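Local coordinates for protein cyclopropane-fatty-acyl-phospholipid synthase 1 (Mycobacterium tuberculosis, PDB 1KPG) that catalyses the conversion of a double bond of an alpha mycolic acid to a cyclopropane ring, transferring a methylene group from S-adenosyl-L-methionine, at residues Asp20-Leu25 with Ala252-Glu257; Gly137-Phe142 with Leu166-Gly171; His231-Leu236 with Met272-Tyr277. All coordinates share one frame; numbering follows the deposited sequence.

Interaction 1 (Asp20-Leu25 with Ala252-Glu257); sequences DDFFRL and ALQSEE
F22 swings its ring toward Q254 with CG anti to the backbone N (chi1 178°), while chi1 of Q254 (-68°) sets its methylene CG against that ring, and the bend at chi2 then sends the amide on from there. Q254 CG comes to 3.7 Å from F22 CD1 in an oblique approach; the two side chains cross at about a right angle, with ring and amide planes 56° apart. A second patch centres on one branch of L253: its CD2 lies 3.8 Å from D21 CB and 4.2 Å from L25 CD1, bridging D21 and L25, one turn apart. L253 CD2 meets D21 at CB and at the backbone O; the carboxylate lies farther off. The side-chain contacts are van der Waals packing. The contact joins the N-terminal part of the chain to the turn between helices 247-253 and 256-274, at the surface of the methyltransferase fold. Q254 is the first residue to leave the helix, and S255 N-caps the next one, its OG bonding V258 N. F22 is buried: its ring also meets Y262 edge-to-face and touches A250 and V258, so both helices flank it. Its neighbour F23 packs against Y33 and W75, residues probably involved in binding S-adenosyl-L-methionine. R24 N bonds D20 O at 2.9 Å, closing the helical turn that presents D21 and F22 to L253 and Q254.

Interaction 2 (Gly137-Phe142 with Leu166-Gly171); sequences GAFEHF and LHTITG. With SAH (S-adenosyl-L-homocysteine), chain F; 16A (cetyl-trimethyl-ammonium), chain G; CO3 (carbonate ion), chain E.
In the Rossmann-like core of this methyltransferase, the loop that leaves strand 132-136 meets the neighbouring parallel strand 163-171 where cofactor product and lipid-like ligand come together. The backbones join through G137 N and H167 O, a nearly straight bond of 2.9 Å (172°) that carries the strand pairing on into the loop. G137 has positive phi, and its O lies against C19 of the bound cetyl-trimethyl-ammonium and C5' of S-adenosyl-L-homocysteine. E140 bends sharply at chi2 (91°) and turns its carboxylate back to the strand, where I169 N gives a 2.9 Å bond to OE2 from above the carboxylate plane. The hydroxyl of T168 lies beside this carboxylate but donates to I169 O instead. Nearer the start of the strand segment, L166 crosses F139 at about a right angle: L166 CD2 sits over one face of the ring, 4.3 Å from its centroid and offset toward the rim, a CH-pi contact. Y147 stacks on the F139 ring. A water bound by F139 N makes a weak bond to H167 O. Across the site, E140 CB packs 3.3 Å from C13 of the cetyl chain, and the F142 edge approaches the adenine. A carbonate ion, probably from the crystallisation liquor, lies between the strand and the ligands, its O3 approaching E140 OE2 to 3.1 Å, and Q282 holds ND1 of H167. The other ring nitrogen, H167 NE2, donates to carbonate O2 over 2.6 Å, while I169 CD1 lies 3.3 Å from carbonate O1.

Interaction 3 (His231-Leu236 with Met272-Tyr277); sequences HYAKTL and MFRIGY. With 16A (cetyl-trimethyl-ammonium), chain G; CO3 (carbonate ion), chain E.
Aromatic packing dominates the meeting of Y232 with F273. The methylene CB of Y232 sits almost centrally over one face of the F273 ring, 3.6 Å from its centroid and 8° off the normal, in a CH-pi contact. From there the Y232 ring continues past F273 as an oblique aromatic pair: the planes are 33° apart and the centroids 4.6 Å. The packing is tight, with Y232 CD2 only 3.2 Å from F273 CZ. The unusual chi1 of Y232 (-136°) sends the ring past F273 and on toward the ligands.

Aliphatic contacts close in around the same ring. L236, one helical turn on from Y232, brings its CD1 branch to 3.4 Å from F273 CD1, the two side chains crossing at about a right angle. Its other branch, CD2, lies near C1 of the cetyl-trimethyl-ammonium tail. A233 lies between these two positions on helix 229-245 and sets its methyl against the root of F273, CB to CB 4.2 Å. The same methyl touches NH1 of R274 from an oblique direction.

Polar contacts lie at the two ends of the packing: R274 on the exposed side, Y232 OH at the ligands. R274 has salt bridges to E271 within its own helix and to D237 of the facing helix. Y232 OH donates to O1 of a carbonate ion over 2.5 Å, and that ion is also held by H167 NE2 and C35 N. Helix 256-274 ends in a Schellman motif, with G276 at positive phi turning the chain toward strand 278-286. Helix-helix packing thus forms one wall of the lipid-like ligand's pocket, beside C269, the probable active-site residue, in this member of the cyclopropane synthase family.

How the interactions relate
Interactions 2 and 3 lie side by side, centres about 15 Å apart, and meet where I169 CD1 packs 3.8 Å from Y232 CE2; both touch the same cetyl-trimethyl-ammonium and carbonate. Interaction 2 belongs to the central sheet, interaction 3 to helices beside the cetyl chain, and together they border the bound ligands. Interaction 1 lies farther out, its centre about 25 Å from that of interaction 2 and about 24 Å from that of interaction 3, touching neither. It shares helix 256-274 with interaction 3. Along the chain, 2 is nested within the loop closed by 1 and closes before 3 opens, while segments of 1 and 3 alternate; interaction 1 joins the N-terminal region to the C-terminal helices.

Interaction 1 (Asp20-Leu25 with Ala252-Glu257)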
loop_
_atom_site.group_PDB
_atom_site.type_symbol
_atom_site.label_atom_id
_atom_site.label_comp_id
_atom_site.label_asym_id
_atom_site.label_seq_id
_atom_site.Cartn_x
_atom_site.Cartn_y
_atom_site.Cartn_z
ATOM N N ASP A 20 14.698 3.670 8.026
ATOM C CA ASP A 20 14.108 2.380 8.392
ATOM C C ASP A 20 13.926 2.243 9.897
ATOM O O ASP A 20 12.903 1.733 10.365
ATOM C CB ASP A 20 14.975 1.218 7.898
ATOM C CG ASP A 20 14.862 1.000 6.404
ATOM O OD1 ASP A 20 15.466 0.028 5.897
ATOM O OD2 ASP A 20 14.168 1.799 5.739
ATOM N N ASP A 21 14.925 2.690 10.652
ATOM C CA ASP A 21 14.872 2.599 12.104
ATOM C C ASP A 21 13.701 3.382 12.685
ATOM O O ASP A 21 13.167 3.018 13.732
ATOM C CB ASP A 21 16.191 3.084 12.711
ATOM C CG ASP A 21 17.305 2.060 12.575
ATOM O OD1 ASP A 21 18.489 2.461 12.612
ATOM O OD2 ASP A 21 17.002 0.851 12.444
ATOM N N PHE A 22 13.294 4.448 12.003
ATOM C CA PHE A 22 12.173 5.255 12.469
ATOM C C PHE A 22 10.875 4.496 12.256
ATOM O O PHE A 22 10.054 4.379 13.168
ATOM C CB PHE A 22 12.091 6.580 11.714
ATOM C CG PHE A 22 10.913 7.429 12.119
ATOM C CD1 PHE A 22 10.878 8.044 13.368
ATOM C CD2 PHE A 22 9.819 7.581 11.270
ATOM C CE1 PHE A 22 9.769 8.795 13.766
ATOM C CE2 PHE A 22 8.710 8.328 11.658
ATOM C CZ PHE A 22 8.684 8.935 12.909
ATOM N N PHE A 23 10.680 3.991 11.043
ATOM C CA PHE A 23 9.466 3.246 10.746
ATOM C C PHE A 23 9.387 2.023 11.650
ATOM O O PHE A 23 8.305 1.630 12.078
ATOM C CB PHE A 23 9.422 2.854 9.264
ATOM C CG PHE A 23 9.133 4.017 8.349
ATOM C CD1 PHE A 23 10.145 4.600 7.589
ATOM C CD2 PHE A 23 7.855 4.567 8.296
ATOM C CE1 PHE A 23 9.886 5.724 6.792
ATOM C CE2 PHE A 23 7.581 5.688 7.506
ATOM C CZ PHE A 23 8.602 6.270 6.753
ATOM N N ARG A 24 10.542 1.443 11.963
ATOM C CA ARG A 24 10.587 0.282 12.843
ATOM C C ARG A 24 9.974 0.578 14.207
ATOM O O ARG A 24 9.621 -0.339 14.938
ATOM C CB ARG A 24 12.029 -0.196 13.039
ATOM C CG ARG A 24 12.457 -1.282 12.079
ATOM C CD ARG A 24 13.754 -1.939 12.529
ATOM N NE ARG A 24 13.917 -3.243 11.908
ATOM C CZ ARG A 24 13.201 -4.316 12.224
ATOM N NH1 ARG A 24 12.268 -4.252 13.163
ATOM N NH2 ARG A 24 13.406 -5.456 11.584
ATOM N N LEU A 25 9.847 1.858 14.541
ATOM C CA LEU A 25 9.276 2.267 15.822
ATOM C C LEU A 25 7.759 2.104 15.924
ATOM O O LEU A 25 7.203 2.178 17.020
ATOM C CB LEU A 25 9.663 3.719 16.137
ATOM C CG LEU A 25 11.162 3.981 16.298
ATOM C CD1 LEU A 25 11.403 5.459 16.528
ATOM C CD2 LEU A 25 11.702 3.164 17.460
ATOM N N ALA A 252 15.104 11.119 19.093
ATOM C CA ALA A 252 16.540 10.862 19.020
ATOM C C ALA A 252 16.962 10.468 17.607
ATOM O O ALA A 252 17.944 10.985 17.084
ATOM C CB ALA A 252 16.930 9.765 20.007
ATOM N N LEU A 253 16.229 9.548 16.986
ATOM C CA LEU A 253 16.562 9.125 15.630
ATOM C C LEU A 253 16.236 10.224 14.625
ATOM O O LEU A 253 16.941 10.396 13.632
ATOM C CB LEU A 253 15.803 7.845 15.270
ATOM C CG LEU A 253 16.519 6.500 15.463
ATOM C CD1 LEU A 253 17.428 6.530 16.684
ATOM C CD2 LEU A 253 15.478 5.405 15.591
ATOM N N GLN A 254 15.174 10.975 14.892
ATOM C CA GLN A 254 14.763 12.055 14.003
ATOM C C GLN A 254 14.743 13.404 14.717
ATOM O O GLN A 254 15.793 14.004 14.951
ATOM C CB GLN A 254 13.378 11.754 13.430
ATOM C CG GLN A 254 13.364 10.585 12.478
ATOM C CD GLN A 254 14.124 10.886 11.213
ATOM O OE1 GLN A 254 13.775 11.808 10.475
ATOM N NE2 GLN A 254 15.174 10.111 10.948
ATOM N N SER A 255 13.543 13.877 15.050
ATOM C CA SER A 255 13.372 15.152 15.744
ATOM C C SER A 255 11.967 15.224 16.338
ATOM O O SER A 255 11.115 14.408 16.008
ATOM C CB SER A 255 13.575 16.316 14.769
ATOM O OG SER A 255 12.600 16.298 13.739
ATOM N N GLU A 256 11.722 16.192 17.215
ATOM C CA GLU A 256 10.395 16.328 17.808
ATOM C C GLU A 256 9.418 16.740 16.715
ATOM O O GLU A 256 8.230 16.427 16.774
ATOM C CB GLU A 256 10.399 17.375 18.927
ATOM C CG GLU A 256 10.857 18.760 18.497
ATOM C CD GLU A 256 10.776 19.790 19.618
ATOM O OE1 GLU A 256 11.189 20.946 19.388
ATOM O OE2 GLU A 256 10.300 19.451 20.726
ATOM N N GLU A 257 9.940 17.431 15.708
ATOM C CA GLU A 257 9.133 17.891 14.583
ATOM C C GLU A 257 8.570 16.686 13.835
ATOM O O GLU A 257 7.376 16.614 13.573
ATOM C CB GLU A 257 9.991 18.745 13.639
ATOM C CG GLU A 257 9.228 19.480 12.537
ATOM C CD GLU A 257 8.626 18.551 11.494
ATOM O OE1 GLU A 257 9.350 17.662 10.989
ATOM O OE2 GLU A 257 7.430 18.718 11.167
#

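Interaction 2 (Gly137-Phe142 with Leu166-Gly171)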
loop_
_atom_site.group_PDB
_atom_site.type_symbol
_atom_site.label_atom_id
_atom_site.label_comp_id
_atom_site.label_asym_id
_atom_site.label_seq_id
_atom_site.Cartn_x
_atom_site.Cartn_y
_atom_site.Cartn_z
ATOM N N GLY A 137 -1.404 -0.479 -1.284
ATOM C CA GLY A 137 -1.047 0.838 -0.785
ATOM C C GLY A 137 -0.086 1.683 -1.611
ATOM O O GLY A 137 0.500 2.625 -1.086
ATOM N N ALA A 138 0.086 1.365 -2.889
ATOM C CA ALA A 138 0.981 2.136 -3.758
ATOM C C ALA A 138 0.186 3.009 -4.737
ATOM O O ALA A 138 0.619 4.098 -5.127
ATOM C CB ALA A 138 1.894 1.192 -4.536
ATOM N N PHE A 139 -0.982 2.511 -5.123
ATOM C CA PHE A 139 -1.870 3.188 -6.059
ATOM C C PHE A 139 -2.129 4.655 -5.681
ATOM O O PHE A 139 -2.287 5.514 -6.550
ATOM C CB PHE A 139 -3.198 2.421 -6.121
ATOM C CG PHE A 139 -4.137 2.906 -7.185
ATOM C CD1 PHE A 139 -3.943 2.555 -8.518
ATOM C CD2 PHE A 139 -5.225 3.711 -6.853
ATOM C CE1 PHE A 139 -4.823 2.996 -9.513
ATOM C CE2 PHE A 139 -6.109 4.160 -7.837
ATOM C CZ PHE A 139 -5.908 3.799 -9.173
ATOM N N GLU A 140 -2.167 4.936 -4.383
ATOM C CA GLU A 140 -2.422 6.289 -3.899
ATOM C C GLU A 140 -1.331 7.293 -4.270
ATOM O O GLU A 140 -1.544 8.504 -4.202
ATOM C CB GLU A 140 -2.609 6.276 -2.377
ATOM C CG GLU A 140 -3.709 5.337 -1.891
ATOM C CD GLU A 140 -3.196 3.945 -1.567
ATOM O OE1 GLU A 140 -2.310 3.441 -2.289
ATOM O OE2 GLU A 140 -3.694 3.345 -0.590
ATOM N N HIS A 141 -0.170 6.781 -4.665
ATOM C CA HIS A 141 0.963 7.615 -5.047
ATOM C C HIS A 141 1.045 7.840 -6.560
ATOM O O HIS A 141 1.823 8.670 -7.034
ATOM C CB HIS A 141 2.269 6.956 -4.590
ATOM C CG HIS A 141 2.507 7.011 -3.112
ATOM N ND1 HIS A 141 2.853 8.172 -2.456
ATOM C CD2 HIS A 141 2.485 6.038 -2.169
ATOM C CE1 HIS A 141 3.037 7.913 -1.173
ATOM N NE2 HIS A 141 2.820 6.626 -0.973
ATOM N N PHE A 142 0.257 7.094 -7.321
ATOM C CA PHE A 142 0.301 7.208 -8.774
ATOM C C PHE A 142 -0.193 8.554 -9.293
ATOM O O PHE A 142 0.390 9.113 -10.219
ATOM C CB PHE A 142 -0.497 6.065 -9.419
ATOM C CG PHE A 142 0.007 4.681 -9.057
ATOM C CD1 PHE A 142 1.196 4.514 -8.343
ATOM C CD2 PHE A 142 -0.699 3.546 -9.450
ATOM C CE1 PHE A 142 1.672 3.239 -8.030
ATOM C CE2 PHE A 142 -0.228 2.257 -9.144
ATOM C CZ PHE A 142 0.959 2.106 -8.432
ATOM N N LEU A 166 -5.643 -5.307 -6.487
ATOM C CA LEU A 166 -5.307 -3.931 -6.194
ATOM C C LEU A 166 -5.944 -3.564 -4.862
ATOM O O LEU A 166 -7.165 -3.512 -4.732
ATOM C CB LEU A 166 -5.829 -3.012 -7.303
ATOM C CG LEU A 166 -5.574 -1.512 -7.123
ATOM C CD1 LEU A 166 -4.085 -1.242 -7.037
ATOM C CD2 LEU A 166 -6.179 -0.753 -8.287
ATOM N N HIS A 167 -5.094 -3.337 -3.870
ATOM C CA HIS A 167 -5.527 -2.967 -2.529
ATOM C C HIS A 167 -5.148 -1.500 -2.366
ATOM O O HIS A 167 -3.973 -1.156 -2.381
ATOM C CB HIS A 167 -4.799 -3.853 -1.507
ATOM C CG HIS A 167 -4.914 -3.392 -0.086
ATOM N ND1 HIS A 167 -5.116 -4.266 0.962
ATOM C CD2 HIS A 167 -4.775 -2.164 0.473
ATOM C CE1 HIS A 167 -5.095 -3.600 2.101
ATOM N NE2 HIS A 167 -4.890 -2.322 1.832
ATOM N N THR A 168 -6.146 -0.639 -2.212
ATOM C CA THR A 168 -5.883 0.781 -2.077
ATOM C C THR A 168 -6.911 1.499 -1.223
ATOM O O THR A 168 -8.069 1.082 -1.124
ATOM C CB THR A 168 -5.850 1.469 -3.458
ATOM O OG1 THR A 168 -5.707 2.884 -3.286
ATOM C CG2 THR A 168 -7.150 1.181 -4.229
ATOM N N ILE A 169 -6.466 2.585 -0.607
ATOM C CA ILE A 169 -7.318 3.427 0.214
ATOM C C ILE A 169 -8.212 4.162 -0.781
ATOM O O ILE A 169 -7.811 4.399 -1.920
ATOM C CB ILE A 169 -6.457 4.447 1.006
ATOM C CG1 ILE A 169 -5.735 3.720 2.143
ATOM C CG2 ILE A 169 -7.319 5.596 1.535
ATOM C CD1 ILE A 169 -4.558 4.486 2.713
ATOM N N THR A 170 -9.427 4.488 -0.365
ATOM C CA THR A 170 -10.355 5.202 -1.226
ATOM C C THR A 170 -11.080 6.179 -0.320
ATOM O O THR A 170 -11.113 5.987 0.893
ATOM C CB THR A 170 -11.368 4.237 -1.897
ATOM O OG1 THR A 170 -12.151 3.577 -0.898
ATOM C CG2 THR A 170 -10.637 3.187 -2.715
ATOM N N GLY A 171 -11.646 7.237 -0.881
ATOM C CA GLY A 171 -12.335 8.181 -0.024
ATOM C C GLY A 171 -13.450 8.967 -0.673
ATOM O O GLY A 171 -13.580 8.998 -1.894
HETATM N N SAH F . 3.024 -2.688 -0.422
HETATM C CA SAH F . 3.824 -2.419 0.776
HETATM C CB SAH F . 4.301 -0.957 0.844
HETATM C CG SAH F . 3.221 0.152 0.843
HETATM S SD SAH F . 3.915 1.823 0.973
HETATM C C SAH F . 3.038 -2.743 2.051
HETATM O O SAH F . 1.801 -2.890 1.955
HETATM O OXT SAH F . 3.663 -2.835 3.133
HETATM C "C5'" SAH F . 3.735 2.485 -0.715
HETATM C "C4'" SAH F . 4.709 1.783 -1.652
HETATM O "O4'" SAH F . 4.433 1.966 -3.066
HETATM C "C3'" SAH F . 6.166 2.196 -1.448
HETATM O "O3'" SAH F . 6.974 1.006 -1.426
HETATM C "C2'" SAH F . 6.451 3.068 -2.653
HETATM O "O2'" SAH F . 7.849 3.124 -2.928
HETATM C "C1'" SAH F . 5.658 2.374 -3.704
HETATM N N9 SAH F . 5.377 3.152 -4.924
HETATM C C8 SAH F . 4.700 4.473 -5.097
HETATM N N7 SAH F . 4.608 4.871 -6.325
HETATM C C5 SAH F . 5.226 3.826 -7.051
HETATM C C6 SAH F . 5.457 3.630 -8.452
HETATM N N6 SAH F . 5.071 4.521 -9.384
HETATM N N1 SAH F . 6.098 2.479 -8.847
HETATM C C2 SAH F . 6.491 1.573 -7.925
HETATM N N3 SAH F . 6.335 1.634 -6.592
HETATM C C4 SAH F . 5.692 2.792 -6.212
HETATM C C1 16A G . -2.963 5.427 6.367
HETATM C C2 16A G . -3.011 6.537 5.315
HETATM C C3 16A G . -4.417 7.147 5.203
HETATM C C4 16A G . -4.570 8.265 4.162
HETATM C C5 16A G . -6.006 8.819 4.148
HETATM C C6 16A G . -6.290 9.946 3.133
HETATM C C7 16A G . -5.376 11.201 3.059
HETATM C C8 16A G . -4.574 11.561 1.784
HETATM C C9 16A G . -4.908 10.903 0.423
HETATM C C10 16A G . -4.073 9.668 0.098
HETATM C C11 16A G . -2.697 9.848 -0.593
HETATM C C12 16A G . -1.445 9.097 -0.074
HETATM C C13 16A G . -1.652 7.669 0.483
HETATM C C14 16A G . -0.365 6.997 0.968
HETATM C C15 16A G . -0.752 5.700 1.704
HETATM C C16 16A G . 0.512 5.030 2.291
HETATM N N1 16A G . 0.520 3.773 3.033
HETATM C C17 16A G . 1.965 3.590 3.429
HETATM C C18 16A G . -0.298 3.779 4.313
HETATM C C19 16A G . 0.175 2.602 2.136
HETATM C C CO3 E . -3.491 0.694 2.510
HETATM O O1 CO3 E . -2.648 1.766 3.121
HETATM O O2 CO3 E . -3.872 -0.359 3.258
HETATM O O3 CO3 E . -3.883 0.794 1.207
HETATM O O HOH W 1 -1.754 -0.354 -4.718
#

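Interaction 3 (His231-Leu236 with Met272-Tyr277)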
loop_
_atom_site.group_PDB
_atom_site.type_symbol
_atom_site.label_atom_id
_atom_site.label_comp_id
_atom_site.label_asym_id
_atom_site.label_seq_id
_atom_site.Cartn_x
_atom_site.Cartn_y
_atom_site.Cartn_z
ATOM N N HIS A 231 -10.835 -2.238 9.952
ATOM C CA HIS A 231 -9.514 -2.788 10.244
ATOM C C HIS A 231 -8.410 -1.725 10.228
ATOM O O HIS A 231 -7.408 -1.852 10.943
ATOM C CB HIS A 231 -9.184 -3.898 9.241
ATOM C CG HIS A 231 -10.149 -5.043 9.273
ATOM N ND1 HIS A 231 -10.050 -6.077 10.179
ATOM C CD2 HIS A 231 -11.254 -5.298 8.531
ATOM C CE1 HIS A 231 -11.050 -6.920 9.994
ATOM N NE2 HIS A 231 -11.795 -6.470 9.000
ATOM N N TYR A 232 -8.583 -0.673 9.429
ATOM C CA TYR A 232 -7.548 0.354 9.378
ATOM C C TYR A 232 -7.529 1.216 10.624
ATOM O O TYR A 232 -6.463 1.626 11.083
ATOM C CB TYR A 232 -7.691 1.256 8.146
ATOM C CG TYR A 232 -6.355 1.515 7.479
ATOM C CD1 TYR A 232 -5.179 1.541 8.230
ATOM C CD2 TYR A 232 -6.257 1.675 6.099
ATOM C CE1 TYR A 232 -3.932 1.705 7.622
ATOM C CE2 TYR A 232 -5.014 1.847 5.478
ATOM C CZ TYR A 232 -3.858 1.855 6.247
ATOM O OH TYR A 232 -2.626 1.988 5.645
ATOM N N ALA A 233 -8.708 1.498 11.171
ATOM C CA ALA A 233 -8.790 2.309 12.375
ATOM C C ALA A 233 -7.964 1.595 13.443
ATOM O O ALA A 233 -7.140 2.203 14.125
ATOM C CB ALA A 233 -10.246 2.440 12.824
ATOM N N LYS A 234 -8.189 0.296 13.569
ATOM C CA LYS A 234 -7.465 -0.520 14.539
ATOM C C LYS A 234 -5.968 -0.518 14.239
ATOM O O LYS A 234 -5.150 -0.295 15.133
ATOM C CB LYS A 234 -7.994 -1.956 14.509
ATOM C CG LYS A 234 -7.313 -2.897 15.492
ATOM C CD LYS A 234 -7.535 -2.448 16.933
ATOM C CE LYS A 234 -7.056 -3.504 17.912
ATOM N NZ LYS A 234 -7.147 -3.035 19.325
ATOM N N THR A 235 -5.618 -0.763 12.974
ATOM C CA THR A 235 -4.220 -0.790 12.542
ATOM C C THR A 235 -3.536 0.512 12.921
ATOM O O THR A 235 -2.464 0.512 13.516
ATOM C CB THR A 235 -4.087 -0.962 11.011
ATOM O OG1 THR A 235 -4.699 -2.188 10.602
ATOM C CG2 THR A 235 -2.616 -0.991 10.607
ATOM N N LEU A 236 -4.170 1.629 12.577
ATOM C CA LEU A 236 -3.619 2.940 12.888
ATOM C C LEU A 236 -3.513 3.192 14.396
ATOM O O LEU A 236 -2.564 3.819 14.856
ATOM C CB LEU A 236 -4.462 4.021 12.211
ATOM C CG LEU A 236 -4.215 4.114 10.698
ATOM C CD1 LEU A 236 -5.423 4.704 9.993
ATOM C CD2 LEU A 236 -2.961 4.934 10.453
HETATM N N MSE A 272 -10.493 9.397 10.914
HETATM C CA MSE A 272 -11.210 9.559 9.651
HETATM C C MSE A 272 -11.714 8.200 9.141
HETATM O O MSE A 272 -12.694 8.127 8.400
HETATM C CB MSE A 272 -10.308 10.248 8.627
HETATM C CG MSE A 272 -10.937 11.462 7.950
HETATM SE SE MSE A 272 -11.777 12.789 9.122
HETATM C CE MSE A 272 -10.204 13.493 10.006
ATOM N N PHE A 273 -11.044 7.120 9.535
ATOM C CA PHE A 273 -11.497 5.788 9.150
ATOM C C PHE A 273 -12.636 5.424 10.082
ATOM O O PHE A 273 -13.619 4.811 9.670
ATOM C CB PHE A 273 -10.388 4.743 9.303
ATOM C CG PHE A 273 -9.508 4.618 8.097
ATOM C CD1 PHE A 273 -8.248 5.199 8.077
ATOM C CD2 PHE A 273 -9.956 3.947 6.966
ATOM C CE1 PHE A 273 -7.448 5.120 6.946
ATOM C CE2 PHE A 273 -9.160 3.863 5.827
ATOM C CZ PHE A 273 -7.905 4.452 5.821
ATOM N N ARG A 274 -12.488 5.818 11.346
ATOM C CA ARG A 274 -13.480 5.540 12.376
ATOM C C ARG A 274 -14.849 6.113 12.044
ATOM O O ARG A 274 -15.864 5.482 12.327
ATOM C CB ARG A 274 -13.008 6.077 13.733
ATOM C CG ARG A 274 -12.987 5.021 14.834
ATOM C CD ARG A 274 -12.740 5.637 16.203
ATOM N NE ARG A 274 -11.428 6.274 16.317
ATOM C CZ ARG A 274 -10.277 5.619 16.431
ATOM N NH1 ARG A 274 -10.256 4.294 16.447
ATOM N NH2 ARG A 274 -9.144 6.293 16.549
ATOM N N ILE A 275 -14.886 7.307 11.458
ATOM C CA ILE A 275 -16.162 7.909 11.087
ATOM C C ILE A 275 -16.547 7.510 9.668
ATOM O O ILE A 275 -17.626 7.852 9.189
ATOM C CB ILE A 275 -16.137 9.451 11.201
ATOM C CG1 ILE A 275 -14.856 10.006 10.584
ATOM C CG2 ILE A 275 -16.289 9.860 12.656
ATOM C CD1 ILE A 275 -14.735 11.512 10.677
ATOM N N GLY A 276 -15.647 6.795 8.996
ATOM C CA GLY A 276 -15.922 6.311 7.654
ATOM C C GLY A 276 -15.844 7.258 6.469
ATOM O O GLY A 276 -16.482 7.003 5.448
ATOM N N TYR A 277 -15.070 8.335 6.580
ATOM C CA TYR A 277 -14.939 9.278 5.470
ATOM C C TYR A 277 -13.893 8.780 4.480
ATOM O O TYR A 277 -13.855 9.217 3.332
ATOM C CB TYR A 277 -14.590 10.679 5.992
ATOM C CG TYR A 277 -15.733 11.327 6.757
ATOM C CD1 TYR A 277 -15.574 12.563 7.385
ATOM C CD2 TYR A 277 -16.969 10.687 6.875
ATOM C CE1 TYR A 277 -16.615 13.140 8.114
ATOM C CE2 TYR A 277 -18.015 11.254 7.600
ATOM C CZ TYR A 277 -17.832 12.478 8.218
ATOM O OH TYR A 277 -18.871 13.029 8.939
HETATM C C1 16A G . -2.963 5.427 6.367
HETATM C C2 16A G . -3.011 6.537 5.315
HETATM C C3 16A G . -4.417 7.147 5.203
HETATM C C4 16A G . -4.570 8.265 4.162
HETATM C C5 16A G . -6.006 8.819 4.148
HETATM C C6 16A G . -6.290 9.946 3.133
HETATM C C7 16A G . -5.376 11.201 3.059
HETATM C C8 16A G . -4.574 11.561 1.784
HETATM C C9 16A G . -4.908 10.903 0.423
HETATM C C10 16A G . -4.073 9.668 0.098
HETATM C C11 16A G . -2.697 9.848 -0.593
HETATM C C12 16A G . -1.445 9.097 -0.074
HETATM C C13 16A G . -1.652 7.669 0.483
HETATM C C14 16A G . -0.365 6.997 0.968
HETATM C C15 16A G . -0.752 5.700 1.704
HETATM C C16 16A G . 0.512 5.030 2.291
HETATM N N1 16A G . 0.520 3.773 3.033
HETATM C C17 16A G . 1.965 3.590 3.429
HETATM C C18 16A G . -0.298 3.779 4.313
HETATM C C19 16A G . 0.175 2.602 2.136
HETATM C C CO3 E . -3.491 0.694 2.510
HETATM O O1 CO3 E . -2.648 1.766 3.121
HETATM O O2 CO3 E . -3.872 -0.359 3.258
HETATM O O3 CO3 E . -3.883 0.794 1.207
#